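Local coordinates for protein putative 6-phosphogluconolactonase (Neisseria gonorrhoeae, PDB 3LHI) that probably hydrolyses 6-phosphogluconolactone to 6-phosphogluconate, the second step of the oxidative pentose phosphate pathway, at residues A[21-26]-A[51-56]; A[126-131]-A[176-181]; A[136-139]-A[144-147]. One frame throughout, in Å; residues are numbered along the deposited sequence. Where two conformers were deposited one is given.

Contact 1: A[21-26]-A[51-56]; sequences AVADAL and NALSQK
No ring or other flat group takes part where Val22 and Ala23 meet Leu53 and Lys56: there are no faces or edges to stack, only methyls and methylenes. Val22 and Leu53 cross at about a right angle, and CG1 of Val22 lies against both branches of the leucine, 4.0 Å from Leu53 CD2 and 4.1 Å from Leu53 CD1. The Val22 methyl gets there because CG1 stands opposite the backbone N (chi1 165°). One residue on, the methyl of Ala23 takes the aliphatic run of Lys56, with Ala23 CB 3.9 Å from Lys56 CG and nearly as close to CD and CE. A bend at chi2 (-72°) folds the lysine chain over that methyl. Its ammonium forms a salt bridge with Asp20, one turn before Asp24, and donates to a water 3.1 Å from Lys56 NZ; the same water donates to Asp24 OD1. These polar groups lie beyond the apolar packing. Helices 11-33 and 47-54 pack side by side here on strand 36-40, where Val22, Leu26 and Leu53 all touch Leu38; Val22 also touches Ile132 and Leu26 touches Val130, both on strand 130-133.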
# COMPACT_ATOMS: atom_id res chain seq x y z
N ALA A 21 -5.34 3.78 14.69
CA ALA A 21 -5.95 2.51 14.31
C ALA A 21 -4.90 1.54 13.79
O ALA A 21 -4.96 0.34 14.09
CB ALA A 21 -7.06 2.73 13.27
N VAL A 22 -3.96 2.02 12.98
CA VAL A 22 -2.91 1.15 12.45
C VAL A 22 -1.99 0.66 13.57
O VAL A 22 -1.62 -0.52 13.58
CB VAL A 22 -2.15 1.89 11.30
CG1 VAL A 22 -0.83 1.17 10.99
CG2 VAL A 22 -3.03 2.09 10.09
N ALA A 23 -1.62 1.54 14.51
CA ALA A 23 -0.81 1.13 15.62
C ALA A 23 -1.52 0.05 16.44
O ALA A 23 -0.88 -0.94 16.82
CB ALA A 23 -0.44 2.33 16.50
N ASP A 24 -2.82 0.21 16.64
CA ASP A 24 -3.57 -0.81 17.40
C ASP A 24 -3.58 -2.15 16.64
O ASP A 24 -3.43 -3.23 17.23
CB ASP A 24 -4.99 -0.36 17.67
CG ASP A 24 -5.09 0.69 18.76
OD1 ASP A 24 -4.09 0.94 19.49
OD2 ASP A 24 -6.20 1.27 18.85
N ALA A 25 -3.72 -2.10 15.32
CA ALA A 25 -3.73 -3.35 14.51
C ALA A 25 -2.34 -4.01 14.56
O ALA A 25 -2.19 -5.23 14.68
CB ALA A 25 -4.16 -3.03 13.07
N LEU A 26 -1.26 -3.23 14.44
CA LEU A 26 0.08 -3.76 14.57
C LEU A 26 0.30 -4.40 15.94
O LEU A 26 0.91 -5.45 16.06
CB LEU A 26 1.12 -2.71 14.28
CG LEU A 26 1.20 -2.28 12.80
CD1 LEU A 26 2.13 -1.01 12.70
CD2 LEU A 26 1.70 -3.38 11.86
N ASN A 51 4.02 10.31 9.54
CA ASN A 51 4.68 11.05 10.60
C ASN A 51 4.09 10.70 11.97
O ASN A 51 4.83 10.46 12.94
CB ASN A 51 4.63 12.55 10.29
CG ASN A 51 5.34 13.36 11.34
OD1 ASN A 51 6.55 13.24 11.50
ND2 ASN A 51 4.56 14.12 12.09
N ALA A 52 2.77 10.69 12.08
CA ALA A 52 2.11 10.35 13.32
C ALA A 52 2.47 8.91 13.74
O ALA A 52 2.72 8.61 14.91
CB ALA A 52 0.61 10.55 13.23
N LEU A 53 2.40 7.97 12.79
CA LEU A 53 2.67 6.57 13.11
C LEU A 53 4.10 6.40 13.59
O LEU A 53 4.35 5.59 14.50
CB LEU A 53 2.39 5.69 11.89
CG LEU A 53 2.65 4.20 12.04
CD1 LEU A 53 1.72 3.61 13.13
CD2 LEU A 53 2.44 3.51 10.72
N SER A 54 5.04 7.16 13.00
CA SER A 54 6.45 7.03 13.32
C SER A 54 6.75 7.31 14.80
O SER A 54 7.78 6.88 15.32
CB SER A 54 7.31 7.93 12.44
OG SER A 54 7.25 9.30 12.85
N GLN A 55 5.87 8.08 15.44
CA GLN A 55 6.01 8.46 16.85
C GLN A 55 5.43 7.45 17.82
O GLN A 55 5.63 7.58 19.02
CB GLN A 55 5.35 9.83 17.09
CG GLN A 55 6.04 10.97 16.32
CD GLN A 55 5.38 12.31 16.54
OE1 GLN A 55 4.50 12.44 17.38
NE2 GLN A 55 5.82 13.30 15.81
N LYS A 56 4.68 6.48 17.33
CA LYS A 56 4.05 5.49 18.20
C LYS A 56 5.12 4.59 18.86
O LYS A 56 6.11 4.15 18.20
CB LYS A 56 3.06 4.64 17.39
CG LYS A 56 1.88 5.38 16.88
CD LYS A 56 0.93 5.71 18.04
CE LYS A 56 -0.36 6.29 17.57
NZ LYS A 56 -1.36 6.42 18.72
O HOH W 1 -2.86 3.67 18.93

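Contact 2: A[126-131]-A[176-181]; sequences KQPDVL and ISMTLD
Met178, present as selenomethionine, is the one residue of 176-181 that closes this contact, and it does so with the last two atoms of its side chain. SE meets Leu131 CD1 tip to tip at 3.9 Å. The terminal methyl goes to the proline instead and lies against the CG-CD side of its ring, with Met178 CE 3.9 Å from Pro128 CG and 4.0 Å from Pro128 CD. After an extended stretch through chi2, the selenomethionine bends at chi3 (74°), which turns CE aside from the line of the chain and over to the proline. All three residues are buried, and no hydrogen bond crosses between the segments.

The next shell out holds these groups in place. Ala39 touches both Pro128 and Leu131, Ala68 and Thr186 also pack on the leucine, and Leu163 lies on Met178. On the backbone side, Ser177 OG donates to Met178 O at 2.8 Å, coming in 26° off the carbonyl plane, and is itself hydrogen-bonded to Ser143 N. Thr179 is the N-cap of helix 180-184: its OG1 takes the N-H of Ala182 and also bonds Val161 O. Gln127 NE2 bonds Ala182 O, a polar tie between the two regions. Asp129, in a salt bridge with Lys33 and bonded to Val37 N, anchors the entry to strand 130-133. That strand runs parallel to its neighbours 36-40 and 188-194, whereas strand 175-178 pairs antiparallel with 63-71 and 163-166; strands 36-40 and 63-71 therefore come between the two partners in the pairing order of the sheet.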
# COMPACT_ATOMS: atom_id res chain seq x y z
N LYS A 126 7.09 -10.83 2.41
CA LYS A 126 6.34 -11.46 3.48
C LYS A 126 4.89 -10.98 3.41
O LYS A 126 4.64 -9.78 3.21
CB LYS A 126 6.95 -11.08 4.84
CG LYS A 126 8.42 -11.44 4.95
CD LYS A 126 8.99 -11.09 6.30
CE LYS A 126 8.46 -11.96 7.43
NZ LYS A 126 9.41 -11.81 8.57
N GLN A 127 3.93 -11.86 3.61
CA GLN A 127 2.54 -11.48 3.64
C GLN A 127 2.30 -10.40 4.71
O GLN A 127 2.56 -10.65 5.90
CB GLN A 127 1.64 -12.68 3.95
CG GLN A 127 0.15 -12.39 4.09
CD GLN A 127 -0.51 -12.07 2.78
OE1 GLN A 127 -0.59 -12.98 1.91
NE2 GLN A 127 -1.07 -10.82 2.62
N PRO A 128 1.78 -9.24 4.33
CA PRO A 128 1.50 -8.26 5.35
C PRO A 128 0.41 -8.64 6.31
O PRO A 128 -0.54 -9.32 5.90
CB PRO A 128 1.16 -6.98 4.58
CG PRO A 128 1.79 -7.21 3.25
CD PRO A 128 1.70 -8.68 2.99
N ASP A 129 0.52 -8.18 7.56
CA ASP A 129 -0.56 -8.26 8.53
C ASP A 129 -1.47 -7.06 8.42
O ASP A 129 -2.67 -7.13 8.68
CB ASP A 129 0.01 -8.32 9.93
CG ASP A 129 0.87 -9.52 10.11
OD1 ASP A 129 0.29 -10.65 9.95
OD2 ASP A 129 2.09 -9.38 10.36
N VAL A 130 -0.88 -5.90 8.08
CA VAL A 130 -1.61 -4.62 8.01
C VAL A 130 -1.18 -3.95 6.70
O VAL A 130 0.03 -3.86 6.43
CB VAL A 130 -1.31 -3.71 9.22
CG1 VAL A 130 -2.11 -2.38 9.10
CG2 VAL A 130 -1.64 -4.43 10.54
N LEU A 131 -2.15 -3.51 5.92
CA LEU A 131 -1.91 -2.85 4.62
C LEU A 131 -2.66 -1.54 4.61
O LEU A 131 -3.84 -1.49 4.98
CB LEU A 131 -2.43 -3.76 3.50
CG LEU A 131 -2.60 -3.15 2.12
CD1 LEU A 131 -1.24 -2.70 1.50
CD2 LEU A 131 -3.28 -4.18 1.19
N ILE A 176 6.03 -2.42 -9.66
CA ILE A 176 5.85 -3.70 -9.01
C ILE A 176 4.74 -3.49 -7.99
O ILE A 176 4.84 -2.57 -7.17
CB ILE A 176 7.18 -4.27 -8.44
CG1 ILE A 176 6.93 -5.60 -7.72
CG2 ILE A 176 7.94 -3.26 -7.56
CD1 ILE A 176 8.20 -6.20 -7.17
N SER A 177 3.70 -4.34 -8.03
CA SER A 177 2.49 -4.21 -7.21
C SER A 177 2.18 -5.48 -6.49
O SER A 177 2.33 -6.59 -7.02
CB SER A 177 1.30 -3.88 -8.05
OG SER A 177 0.16 -3.51 -7.32
N MSE A 178 1.67 -5.33 -5.27
CA MSE A 178 0.90 -6.43 -4.69
C MSE A 178 -0.25 -6.78 -5.65
O MSE A 178 -0.89 -5.93 -6.30
CB MSE A 178 0.34 -6.00 -3.35
CG MSE A 178 1.35 -6.00 -2.21
SE MSE A 178 0.67 -5.45 -0.51
CE MSE A 178 -0.33 -7.00 -0.06
N THR A 179 -0.57 -8.05 -5.67
CA THR A 179 -1.68 -8.57 -6.42
C THR A 179 -2.99 -8.47 -5.68
O THR A 179 -3.00 -8.23 -4.43
CB THR A 179 -1.42 -10.03 -6.80
OG1 THR A 179 -1.32 -10.75 -5.55
CG2 THR A 179 -0.20 -10.22 -7.68
N LEU A 180 -4.11 -8.64 -6.34
CA LEU A 180 -5.39 -8.70 -5.67
C LEU A 180 -5.41 -9.77 -4.57
O LEU A 180 -5.92 -9.53 -3.47
CB LEU A 180 -6.51 -8.90 -6.68
CG LEU A 180 -7.91 -8.93 -6.11
CD1 LEU A 180 -8.30 -7.69 -5.33
CD2 LEU A 180 -8.89 -9.21 -7.26
N ASP A 181 -4.85 -10.94 -4.89
CA ASP A 181 -4.79 -12.04 -3.90
C ASP A 181 -4.04 -11.63 -2.67
O ASP A 181 -4.46 -11.93 -1.54
CB ASP A 181 -4.16 -13.28 -4.55
CG ASP A 181 -4.02 -14.44 -3.61
OD1 ASP A 181 -2.97 -14.55 -2.96
OD2 ASP A 181 -4.96 -15.23 -3.58

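Contact 3: A[136-139]-A[144-147]; sequences GNDG and IFPK
Asp138 pushes one carboxylate oxygen into the corner between Phe145 and Pro146, and this is where the packing is close. Asp138 OD2 lies 3.7 Å from Phe145 CD1, with Phe145 CE1 a little farther off at 4.0 Å. Asp138 OD2 is also 3.7 Å from Pro146 CD. The approach to the phenyl ring is oblique, the carboxylate and ring planes standing 58° apart. Asp138 CG sits between its own backbone N and carbonyl carbon (chi1 64°), and this torsion helps to carry the carboxylate across to the second segment. The other oxygen, OD1, is hydrogen-bonded to His140 ND1; the imidazole in turn stacks with the Phe145 ring and touches Pro146, so aspartate, histidine, phenylalanine and proline interlock.

The aspartate rides on a type I beta turn from Gly136 to Gly139, closed by Gly139 N to Gly136 O at 2.9 Å, and Gly139 has the positive phi (77°) of a left-handed conformation. With His140 the turn makes a Gly-x-Asp-Gly-His motif, x being Asn137 here, whose counterpart in the related glucosamine-6-phosphate deaminases lines the active site; it probably does so here too. Phe145 also packs on Pro168 and Arg175, and Pro146 on Pro214.

Farther out the grip slackens. Asn137, at the exposed corner of the turn, faces Glu197 and Lys198 of helix 196-206 instead, and the exposed Lys147 leans on Thr170.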
# COMPACT_ATOMS: atom_id res chain seq x y z
N GLY A 136 -6.27 6.23 -6.69
CA GLY A 136 -6.16 7.33 -7.64
C GLY A 136 -7.53 7.83 -8.10
O GLY A 136 -8.58 7.25 -7.83
N ASN A 137 -7.47 8.95 -8.85
CA ASN A 137 -8.66 9.51 -9.44
C ASN A 137 -9.27 8.61 -10.51
O ASN A 137 -10.44 8.75 -10.81
CB ASN A 137 -8.32 10.87 -10.05
CG ASN A 137 -8.05 11.95 -9.01
OD1 ASN A 137 -8.57 11.93 -7.87
ND2 ASN A 137 -7.30 12.97 -9.43
N ASP A 138 -8.50 7.64 -11.01
CA ASP A 138 -8.94 6.58 -11.91
C ASP A 138 -9.51 5.37 -11.18
O ASP A 138 -9.84 4.37 -11.82
CB ASP A 138 -7.78 6.16 -12.83
CG ASP A 138 -6.62 5.55 -12.10
OD1 ASP A 138 -6.60 5.63 -10.85
OD2 ASP A 138 -5.77 4.97 -12.78
N GLY A 139 -9.56 5.41 -9.85
CA GLY A 139 -9.98 4.25 -9.10
C GLY A 139 -8.96 3.13 -8.92
O GLY A 139 -9.33 2.08 -8.33
N ILE A 144 -2.26 -1.51 -9.37
CA ILE A 144 -3.20 -2.26 -10.20
C ILE A 144 -4.01 -1.22 -10.99
O ILE A 144 -5.02 -0.71 -10.55
CB ILE A 144 -4.09 -3.17 -9.38
CG1 ILE A 144 -3.24 -4.09 -8.52
CG2 ILE A 144 -5.02 -3.95 -10.33
CD1 ILE A 144 -4.07 -4.94 -7.49
N PHE A 145 -3.45 -0.85 -12.12
CA PHE A 145 -4.00 0.18 -12.98
C PHE A 145 -4.96 -0.44 -14.04
O PHE A 145 -4.65 -1.51 -14.58
CB PHE A 145 -2.88 0.89 -13.73
CG PHE A 145 -2.14 1.92 -12.90
CD1 PHE A 145 -2.57 3.21 -12.88
CD2 PHE A 145 -1.00 1.57 -12.16
CE1 PHE A 145 -1.88 4.17 -12.11
CE2 PHE A 145 -0.33 2.50 -11.40
CZ PHE A 145 -0.77 3.82 -11.37
N PRO A 146 -6.09 0.21 -14.30
CA PRO A 146 -7.11 -0.43 -15.16
C PRO A 146 -6.69 -0.69 -16.60
O PRO A 146 -7.22 -1.62 -17.22
CB PRO A 146 -8.27 0.54 -15.08
CG PRO A 146 -7.63 1.88 -14.76
CD PRO A 146 -6.52 1.54 -13.84
N LYS A 147 -5.76 0.08 -17.15
CA LYS A 147 -5.28 -0.15 -18.52
C LYS A 147 -4.00 -0.96 -18.60
O LYS A 147 -3.46 -1.20 -19.67
CB LYS A 147 -5.10 1.20 -19.26
CG LYS A 147 -6.38 1.99 -19.34
CD LYS A 147 -6.25 3.18 -20.24
CE LYS A 147 -7.60 3.95 -20.35
NZ LYS A 147 -8.69 3.62 -19.31

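Overall arrangement
The three contacts are spread across the molecule, contact 1 on helices against the mixed sheet, contact 2 around its strands and contact 3 in the loop after strand 130-133. Contact 1 closes first along the chain; contact 2 opens later, and contact 3 is nested inside the loop that contact 2 closes. Contacts 1 and 2 have centres 19 Å apart and join through strand 130-133, where Val130 CG2 lies 3.7 Å from Leu26 CD2. Contacts 2 and 3, centres 17 Å apart, meet at Ile144, whose CD1 is 3.5 Å from Met178 O. Contacts 1 and 3 lie on opposite sides of the chain's centre. Strands 130-133 and 175-178 thus connect the helical layer to the loop that probably lines the active site.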